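Local coordinates for protein Nrps/pks (Streptomyces albus, PDB 4OPE) that probably catalyses decarboxylative Claisen condensation as a ketosynthase domain of the "AT-less" hybrid NRPS/PKS that assembles oxazolomycin, at residues E87-L99 with V123-Y135. Sequence-based numbering, arbitrary orientation.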
# COMPACT_ATOMS: atom_id res chain seq x y z
N GLU A 87 2.94 21.96 12.87
CA GLU A 87 2.98 20.61 12.34
C GLU A 87 2.09 20.52 11.08
O GLU A 87 2.49 19.95 10.08
CB GLU A 87 2.56 19.58 13.39
CG GLU A 87 2.45 18.17 12.80
CD GLU A 87 2.59 17.03 13.82
OE1 GLU A 87 2.13 17.15 14.99
OE2 GLU A 87 3.17 15.99 13.41
N ALA A 88 0.90 21.11 11.12
CA ALA A 88 -0.03 21.01 10.00
C ALA A 88 0.55 21.57 8.71
O ALA A 88 0.42 20.94 7.65
CB ALA A 88 -1.36 21.70 10.31
N GLU A 89 1.18 22.74 8.79
CA GLU A 89 1.82 23.34 7.63
C GLU A 89 2.85 22.41 6.98
O GLU A 89 3.13 22.55 5.79
CB GLU A 89 2.58 24.61 8.02
CG GLU A 89 1.74 25.79 8.42
CD GLU A 89 2.59 26.96 8.93
OE1 GLU A 89 2.02 28.06 9.09
OE2 GLU A 89 3.81 26.77 9.19
N HIS A 90 3.42 21.51 7.77
CA HIS A 90 4.57 20.71 7.34
C HIS A 90 4.15 19.32 6.84
O HIS A 90 5.01 18.58 6.33
CB HIS A 90 5.67 20.62 8.45
CG HIS A 90 6.49 21.86 8.58
ND1 HIS A 90 6.11 22.93 9.38
CD2 HIS A 90 7.64 22.24 7.99
CE1 HIS A 90 6.99 23.90 9.27
NE2 HIS A 90 7.94 23.51 8.43
N ILE A 91 2.88 18.95 6.98
CA ILE A 91 2.41 17.74 6.34
C ILE A 91 1.46 18.00 5.18
O ILE A 91 0.78 19.02 5.12
CB ILE A 91 1.78 16.75 7.32
CG1 ILE A 91 0.37 17.19 7.63
CG2 ILE A 91 2.64 16.67 8.56
CD1 ILE A 91 -0.35 16.27 8.59
N ASP A 92 1.47 17.02 4.27
CA ASP A 92 0.78 17.04 2.99
C ASP A 92 -0.70 17.21 3.23
O ASP A 92 -1.23 16.60 4.13
CB ASP A 92 1.01 15.68 2.31
CG ASP A 92 0.72 15.70 0.84
OD1 ASP A 92 -0.40 16.08 0.42
OD2 ASP A 92 1.64 15.31 0.08
N PRO A 93 -1.39 18.01 2.40
CA PRO A 93 -2.82 18.17 2.54
C PRO A 93 -3.61 16.90 2.33
O PRO A 93 -4.73 16.81 2.77
CB PRO A 93 -3.16 19.22 1.46
CG PRO A 93 -2.01 19.27 0.58
CD PRO A 93 -0.85 18.98 1.44
N GLN A 94 -3.03 15.90 1.69
CA GLN A 94 -3.68 14.60 1.57
C GLN A 94 -3.92 14.02 2.96
O GLN A 94 -4.98 13.52 3.23
CB GLN A 94 -2.87 13.66 0.66
CG GLN A 94 -2.75 14.21 -0.76
CD GLN A 94 -1.86 13.42 -1.72
OE1 GLN A 94 -1.99 13.56 -2.96
NE2 GLN A 94 -0.95 12.61 -1.19
N GLU A 95 -2.93 14.08 3.84
CA GLU A 95 -3.10 13.57 5.21
C GLU A 95 -4.19 14.34 5.97
O GLU A 95 -5.02 13.78 6.63
CB GLU A 95 -1.78 13.68 5.95
CG GLU A 95 -1.75 13.02 7.32
CD GLU A 95 -0.32 12.88 7.89
OE1 GLU A 95 0.66 13.40 7.33
OE2 GLU A 95 -0.19 12.24 8.94
N ARG A 96 -4.23 15.63 5.80
CA ARG A 96 -5.17 16.42 6.54
C ARG A 96 -6.60 16.25 6.06
O ARG A 96 -7.54 16.13 6.84
CB ARG A 96 -4.79 17.87 6.39
CG ARG A 96 -3.33 18.17 6.76
CD ARG A 96 -3.09 19.65 6.69
NE ARG A 96 -1.96 19.99 5.84
CZ ARG A 96 -1.93 21.03 5.03
NH1 ARG A 96 -2.99 21.82 4.86
NH2 ARG A 96 -0.83 21.27 4.37
N ILE A 97 -6.76 16.25 4.75
CA ILE A 97 -8.07 16.15 4.16
C ILE A 97 -8.68 14.79 4.40
O ILE A 97 -9.88 14.67 4.67
CB ILE A 97 -7.98 16.47 2.68
CG1 ILE A 97 -7.74 17.97 2.55
CG2 ILE A 97 -9.25 16.03 1.96
CD1 ILE A 97 -7.62 18.46 1.13
N PHE A 98 -7.86 13.77 4.31
CA PHE A 98 -8.36 12.45 4.57
C PHE A 98 -8.88 12.28 6.03
O PHE A 98 -9.82 11.53 6.28
CB PHE A 98 -7.30 11.42 4.25
CG PHE A 98 -7.83 10.04 4.16
CD1 PHE A 98 -8.78 9.71 3.22
CD2 PHE A 98 -7.39 9.09 5.00
CE1 PHE A 98 -9.29 8.42 3.13
CE2 PHE A 98 -7.91 7.79 4.92
CZ PHE A 98 -8.86 7.47 3.98
N LEU A 99 -8.29 13.00 6.96
CA LEU A 99 -8.78 12.96 8.31
C LEU A 99 -10.19 13.51 8.39
O LEU A 99 -11.10 12.90 9.00
CB LEU A 99 -7.90 13.77 9.22
CG LEU A 99 -6.76 13.06 9.89
CD1 LEU A 99 -5.88 14.14 10.47
CD2 LEU A 99 -7.23 12.12 10.98
N VAL A 123 -8.01 0.32 8.40
CA VAL A 123 -7.89 1.48 7.50
C VAL A 123 -6.97 1.13 6.36
O VAL A 123 -5.86 0.61 6.59
CB VAL A 123 -7.27 2.65 8.21
CG1 VAL A 123 -7.06 3.80 7.24
CG2 VAL A 123 -8.16 3.05 9.37
N PHE A 124 -7.46 1.40 5.15
CA PHE A 124 -6.83 1.09 3.85
C PHE A 124 -7.08 2.27 2.90
O PHE A 124 -8.22 2.58 2.55
CB PHE A 124 -7.46 -0.15 3.24
CG PHE A 124 -7.40 -1.36 4.12
CD1 PHE A 124 -8.28 -1.53 5.17
CD2 PHE A 124 -6.47 -2.33 3.88
CE1 PHE A 124 -8.22 -2.65 5.98
CE2 PHE A 124 -6.38 -3.45 4.70
CZ PHE A 124 -7.26 -3.62 5.75
N VAL A 125 -6.00 2.95 2.52
CA VAL A 125 -6.09 4.20 1.76
C VAL A 125 -5.13 4.19 0.64
O VAL A 125 -3.98 3.86 0.84
CB VAL A 125 -5.83 5.43 2.66
CG1 VAL A 125 -4.44 5.41 3.27
CG2 VAL A 125 -6.12 6.74 1.92
N GLY A 126 -5.58 4.55 -0.55
CA GLY A 126 -4.70 4.56 -1.72
C GLY A 126 -4.21 5.94 -2.03
O GLY A 126 -5.00 6.92 -2.01
N LEU A 127 -2.92 6.03 -2.32
CA LEU A 127 -2.28 7.28 -2.81
C LEU A 127 -1.24 6.94 -3.85
O LEU A 127 -0.71 5.82 -3.85
CB LEU A 127 -1.59 7.97 -1.67
CG LEU A 127 -2.41 8.20 -0.40
CD1 LEU A 127 -1.97 7.26 0.71
CD2 LEU A 127 -2.20 9.61 0.08
N MSE A 128 -0.97 7.88 -4.75
CA MSE A 128 0.06 7.69 -5.81
C MSE A 128 1.01 8.85 -6.03
O MSE A 128 1.95 8.74 -6.79
CB MSE A 128 -0.60 7.33 -7.15
CG MSE A 128 -1.23 8.50 -7.87
SE MSE A 128 -1.81 7.99 -9.71
CE MSE A 128 -0.13 8.05 -10.72
N TYR A 129 0.77 9.97 -5.39
CA TYR A 129 1.69 11.06 -5.44
C TYR A 129 1.88 11.58 -4.04
O TYR A 129 0.98 11.50 -3.20
CB TYR A 129 1.18 12.21 -6.31
CG TYR A 129 1.05 11.89 -7.77
CD1 TYR A 129 2.15 11.61 -8.53
CD2 TYR A 129 -0.17 11.93 -8.41
CE1 TYR A 129 2.05 11.32 -9.87
CE2 TYR A 129 -0.29 11.63 -9.76
CZ TYR A 129 0.84 11.34 -10.49
OH TYR A 129 0.76 11.07 -11.83
N GLY A 130 3.04 12.14 -3.81
CA GLY A 130 3.31 12.82 -2.58
C GLY A 130 4.18 14.00 -2.91
O GLY A 130 5.35 13.97 -2.63
N HIS A 131 3.58 15.01 -3.49
CA HIS A 131 4.27 16.17 -3.94
C HIS A 131 4.48 17.25 -2.95
O HIS A 131 5.39 18.06 -3.14
CB HIS A 131 3.55 16.78 -5.12
CG HIS A 131 3.65 15.95 -6.36
ND1 HIS A 131 4.75 15.17 -6.64
CD2 HIS A 131 2.77 15.73 -7.35
CE1 HIS A 131 4.56 14.54 -7.78
NE2 HIS A 131 3.36 14.86 -8.23
N TYR A 132 3.69 17.31 -1.89
CA TYR A 132 3.87 18.39 -0.92
C TYR A 132 5.28 18.36 -0.34
O TYR A 132 5.85 19.42 -0.02
CB TYR A 132 2.86 18.31 0.19
CG TYR A 132 2.73 19.56 1.03
CD1 TYR A 132 2.14 20.70 0.51
CD2 TYR A 132 3.14 19.58 2.36
CE1 TYR A 132 1.96 21.84 1.28
CE2 TYR A 132 2.98 20.72 3.14
CZ TYR A 132 2.40 21.85 2.59
OH TYR A 132 2.19 23.00 3.33
N GLN A 133 5.86 17.15 -0.22
CA GLN A 133 7.21 17.06 0.33
C GLN A 133 8.28 17.75 -0.50
O GLN A 133 9.36 17.97 -0.00
CB GLN A 133 7.62 15.61 0.56
CG GLN A 133 8.20 14.94 -0.66
CD GLN A 133 8.25 13.44 -0.51
OE1 GLN A 133 9.00 12.89 0.32
NE2 GLN A 133 7.48 12.76 -1.36
N LEU A 134 8.00 18.08 -1.75
CA LEU A 134 8.97 18.85 -2.55
C LEU A 134 9.17 20.26 -2.03
O LEU A 134 10.24 20.80 -2.16
CB LEU A 134 8.53 19.00 -3.98
CG LEU A 134 8.22 17.72 -4.75
CD1 LEU A 134 7.84 18.17 -6.17
CD2 LEU A 134 9.31 16.64 -4.72
N TYR A 135 8.13 20.88 -1.49
CA TYR A 135 8.27 22.20 -0.91
C TYR A 135 9.19 22.23 0.31
O TYR A 135 9.18 21.33 1.18
CB TYR A 135 6.93 22.78 -0.49
CG TYR A 135 5.99 23.06 -1.63
CD1 TYR A 135 6.39 23.85 -2.69
CD2 TYR A 135 4.68 22.53 -1.63
CE1 TYR A 135 5.53 24.13 -3.73
CE2 TYR A 135 3.81 22.78 -2.68
CZ TYR A 135 4.23 23.59 -3.74
OH TYR A 135 3.37 23.88 -4.79
O HOH W 1 -1.93 11.00 -4.39
O HOH W 2 0.34 14.94 -4.07
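Tyr132 reaches across to the junction between helices 85-90 and 93-108, where its hydroxyl donates to the carbonyl of Glu89 (OH to O 2.7 Å), and this oxygen lies at the edge of the ring, in its plane. With CG anti to the backbone N (chi1 -165°), the phenol is carried over the start of the second helix; Leu577 N is a further polar partner of its OH. A longer polar link is made by Gln94, whose extended chain brings NE2 to Tyr129 O at 3.0 Å in a nearly straight bond lying close to the amide plane. One water donates to Gln94 OE1 and accepts from His131 N; a second lies 2.9 Å from OE1 and accepts from Tyr129 N. OE1 also meets Val205 N, so both ends of the buried amide are engaged. Asp92, the N-cap of helix 93-108, takes Gln94 N on OD1 (2.9 Å) and turns OD2 to Ser150 OG, with a weak bond from Tyr132 N. Arg96 grips Ile91 O side-on through NE and NH2, its guanidinium 75° from the Tyr132 ring plane.

Apolar contacts flank these bonds. Pro93 CD sits over one face of the Tyr132 ring, a CH-pi contact 3.8 Å from the centroid. Further along the helix, Val125 CG2 lies over a face of Phe98, 3.5 Å from CZ, while Leu127 CD2 packs beside the Gln94 amide. An alanine in place of Tyr132 would probably leave Glu89 O without this donor and open a gap over Pro93. Helix 93-108 thus packs on strand 121-126 and the segment leaving it, a helix-on-sheet layer characteristic of the N-terminal half of the thiolase fold shared by ketosynthases.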